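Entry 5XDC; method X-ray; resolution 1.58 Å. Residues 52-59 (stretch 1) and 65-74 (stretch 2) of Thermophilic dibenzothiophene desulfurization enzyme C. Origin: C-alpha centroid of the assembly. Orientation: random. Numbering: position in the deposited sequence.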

# COMPACT_ATOMS: atom_id res chain seq x y z
N SER B 52 22.08 24.78 27.04
CA SER B 52 21.78 23.45 27.56
C SER B 52 23.02 22.58 27.67
O SER B 52 23.00 21.60 28.43
CB SER B 52 20.77 22.76 26.64
OG SER B 52 21.42 22.25 25.50
N GLY B 53 24.09 22.90 26.94
CA GLY B 53 25.26 22.06 26.88
C GLY B 53 25.20 20.91 25.89
O GLY B 53 26.24 20.32 25.58
N LEU B 54 24.02 20.60 25.32
CA LEU B 54 23.91 19.41 24.49
C LEU B 54 24.70 19.49 23.18
O LEU B 54 25.01 18.45 22.60
CB LEU B 54 22.44 19.11 24.19
CG LEU B 54 21.55 18.79 25.40
CD1 LEU B 54 20.15 18.41 24.92
CD2 LEU B 54 22.15 17.69 26.27
N LEU B 55 25.06 20.69 22.71
CA LEU B 55 25.89 20.75 21.51
C LEU B 55 27.24 20.08 21.73
O LEU B 55 27.92 19.72 20.76
CB LEU B 55 26.09 22.20 21.05
CG LEU B 55 24.81 22.96 20.65
CD1 LEU B 55 25.03 24.48 20.55
CD2 LEU B 55 24.24 22.45 19.33
N THR B 56 27.65 19.90 22.99
CA THR B 56 28.92 19.26 23.32
C THR B 56 28.76 17.77 23.62
O THR B 56 29.68 17.17 24.18
CB THR B 56 29.58 19.96 24.52
OG1 THR B 56 28.87 19.63 25.72
CG2 THR B 56 29.57 21.47 24.35
N LEU B 57 27.63 17.16 23.24
CA LEU B 57 27.36 15.77 23.61
C LEU B 57 28.50 14.83 23.25
O LEU B 57 28.81 13.91 24.02
CB LEU B 57 26.06 15.28 22.94
CG LEU B 57 24.79 15.53 23.75
CD1 LEU B 57 23.53 15.40 22.89
CD2 LEU B 57 24.71 14.56 24.93
N LEU B 58 29.11 14.99 22.08
CA LEU B 58 30.10 14.03 21.60
C LEU B 58 31.54 14.45 21.87
O LEU B 58 32.45 13.69 21.56
CB LEU B 58 29.92 13.79 20.09
CG LEU B 58 28.63 13.07 19.68
CD1 LEU B 58 28.50 13.06 18.16
CD2 LEU B 58 28.58 11.65 20.22
N ILE B 59 31.76 15.65 22.40
CA ILE B 59 33.11 16.05 22.79
C ILE B 59 33.46 15.32 24.08
O ILE B 59 32.64 15.24 24.99
CB ILE B 59 33.19 17.58 22.97
CG1 ILE B 59 32.99 18.29 21.62
CG2 ILE B 59 34.54 18.01 23.58
CD1 ILE B 59 32.80 19.79 21.76
N GLY B 65 33.61 18.39 27.09
CA GLY B 65 32.31 17.96 26.63
C GLY B 65 31.63 17.00 27.58
O GLY B 65 32.06 16.76 28.71
N LEU B 66 30.51 16.44 27.11
CA LEU B 66 29.71 15.54 27.93
C LEU B 66 30.14 14.08 27.84
O LEU B 66 29.72 13.28 28.68
CB LEU B 66 28.22 15.65 27.53
CG LEU B 66 27.61 17.04 27.74
CD1 LEU B 66 26.18 17.13 27.22
CD2 LEU B 66 27.64 17.44 29.19
N GLY B 67 30.97 13.72 26.86
CA GLY B 67 31.42 12.35 26.71
C GLY B 67 30.31 11.36 26.49
O GLY B 67 30.39 10.22 26.97
N GLU B 68 29.25 11.77 25.79
CA GLU B 68 28.11 10.91 25.54
C GLU B 68 28.29 10.16 24.22
O GLU B 68 29.30 10.29 23.53
CB GLU B 68 26.83 11.73 25.56
CG GLU B 68 26.13 11.71 26.88
CD GLU B 68 25.42 10.38 27.14
OE1 GLU B 68 25.50 9.44 26.30
OE2 GLU B 68 24.76 10.29 28.20
N SER B 69 27.28 9.36 23.87
CA SER B 69 27.36 8.44 22.75
C SER B 69 26.37 8.82 21.65
O SER B 69 25.42 9.57 21.88
CB SER B 69 27.05 7.01 23.21
OG SER B 69 25.68 6.96 23.62
N TRP B 70 26.59 8.25 20.48
CA TRP B 70 25.66 8.46 19.37
C TRP B 70 24.24 8.00 19.68
O TRP B 70 23.30 8.72 19.34
CB TRP B 70 26.22 7.78 18.12
CG TRP B 70 27.22 8.61 17.39
CD1 TRP B 70 28.57 8.40 17.31
CD2 TRP B 70 26.94 9.78 16.61
NE1 TRP B 70 29.14 9.37 16.54
CE2 TRP B 70 28.17 10.24 16.10
CE3 TRP B 70 25.78 10.49 16.31
CZ2 TRP B 70 28.27 11.36 15.29
CZ3 TRP B 70 25.88 11.61 15.51
CH2 TRP B 70 27.11 12.05 15.02
N PRO B 71 24.01 6.85 20.34
CA PRO B 71 22.63 6.53 20.76
C PRO B 71 21.92 7.67 21.50
O PRO B 71 20.75 7.96 21.22
CB PRO B 71 22.83 5.28 21.63
CG PRO B 71 23.97 4.59 20.99
CD PRO B 71 24.91 5.71 20.55
N THR B 72 22.61 8.33 22.43
CA THR B 72 22.02 9.46 23.13
C THR B 72 21.75 10.63 22.18
O THR B 72 20.68 11.26 22.26
CB THR B 72 22.96 9.90 24.26
OG1 THR B 72 23.08 8.81 25.19
CG2 THR B 72 22.42 11.12 24.98
N VAL B 73 22.71 10.95 21.33
CA VAL B 73 22.53 12.02 20.35
C VAL B 73 21.30 11.74 19.48
O VAL B 73 20.44 12.61 19.30
CB VAL B 73 23.79 12.17 19.48
CG1 VAL B 73 23.55 13.15 18.35
CG2 VAL B 73 24.99 12.61 20.34
N TYR B 74 21.22 10.54 18.92
CA TYR B 74 20.11 10.21 18.03
C TYR B 74 18.77 10.32 18.75
O TYR B 74 17.79 10.83 18.19
CB TYR B 74 20.31 8.82 17.44
CG TYR B 74 21.36 8.73 16.36
CD1 TYR B 74 21.23 9.47 15.18
CD2 TYR B 74 22.47 7.90 16.48
CE1 TYR B 74 22.18 9.40 14.17
CE2 TYR B 74 23.41 7.79 15.48
CZ TYR B 74 23.27 8.55 14.32
OH TYR B 74 24.21 8.46 13.33
O HOH W 1 31.88 11.22 23.47

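The contact is a turn-to-loop junction, in which successive backbone amides of stretch 2 bond to carbonyls of stretch 1 and leucine side chains pack against the start of a helix. Residues 56 to 59 form a type I beta turn, closed by Ile59 N to Thr56 O at 3.1 Å, and together the two stretches bury 565 Å².

Three hydrogen bonds set the backbone arrangement. Leu66 N reaches Thr56 O at 3.1 Å with a nearly linear angle of 177° at the hydrogen, so this carbonyl accepts both the turn-closing bond and a bond from the other stretch. Gly67 N donates to Ile59 O at 2.9 Å and 154°, and Glu68 N to Leu57 O at 2.8 Å and 149°. Proximity alone does not qualify: Ile59 O lies 3.2 Å from Leu66 N, but the angle is poor. Ile59 O also receives a CA-H...O contact from Gly65 CA, at 3.2 Å with 132° at the hydrogen.

Glycine at Gly65 is explained by this closeness. An ideal CB on Gly65 would fall 2.1 Å from Ile59 O and 3.0 Å from Thr56 O, both clashes. At Gly67 the argument is conformational instead, since its positive phi of 60° favours glycine.

Among the side chains, Leu57 and Leu58 each have 103 Å² covered by stretch 2. The CA-to-CB bond of Leu58 points away, yet its end comes nearer: CD1 sits 3.5 Å from the centroid of the Trp70 six-membered ring, 19° off the normal, a CH-pi contact over the face that pairs an aliphatic methyl with aromatic electron density. Leu58 CD2 meets Val73 CG2 at 3.7 Å. Leu57 CB lies 3.9 Å from Val73 CG2, while Leu57 CD2 lies 3.7 Å from Leu66 CD1. These apolar contacts join the turn to both the loop and the first helical residues.

Polar groups within each stretch support the arrangement. Thr56 OG1 donates to Gly53 O at 2.7 Å, and Thr56 N bonds to the same oxygen at 3.0 Å. In stretch 2, Glu68 points its CA-to-CB bond toward stretch 1, but the end of its side chain leads away, where OE1 accepts from Ser69 N at 3.0 Å and Thr72 OG1 at 2.7 Å. This ties the loop to the helix that follows Ser69, its N-cap residue. A water bridges the stretches, donating to Glu68 O at 2.7 Å and, weakly, to Leu58 O at 3.2 Å.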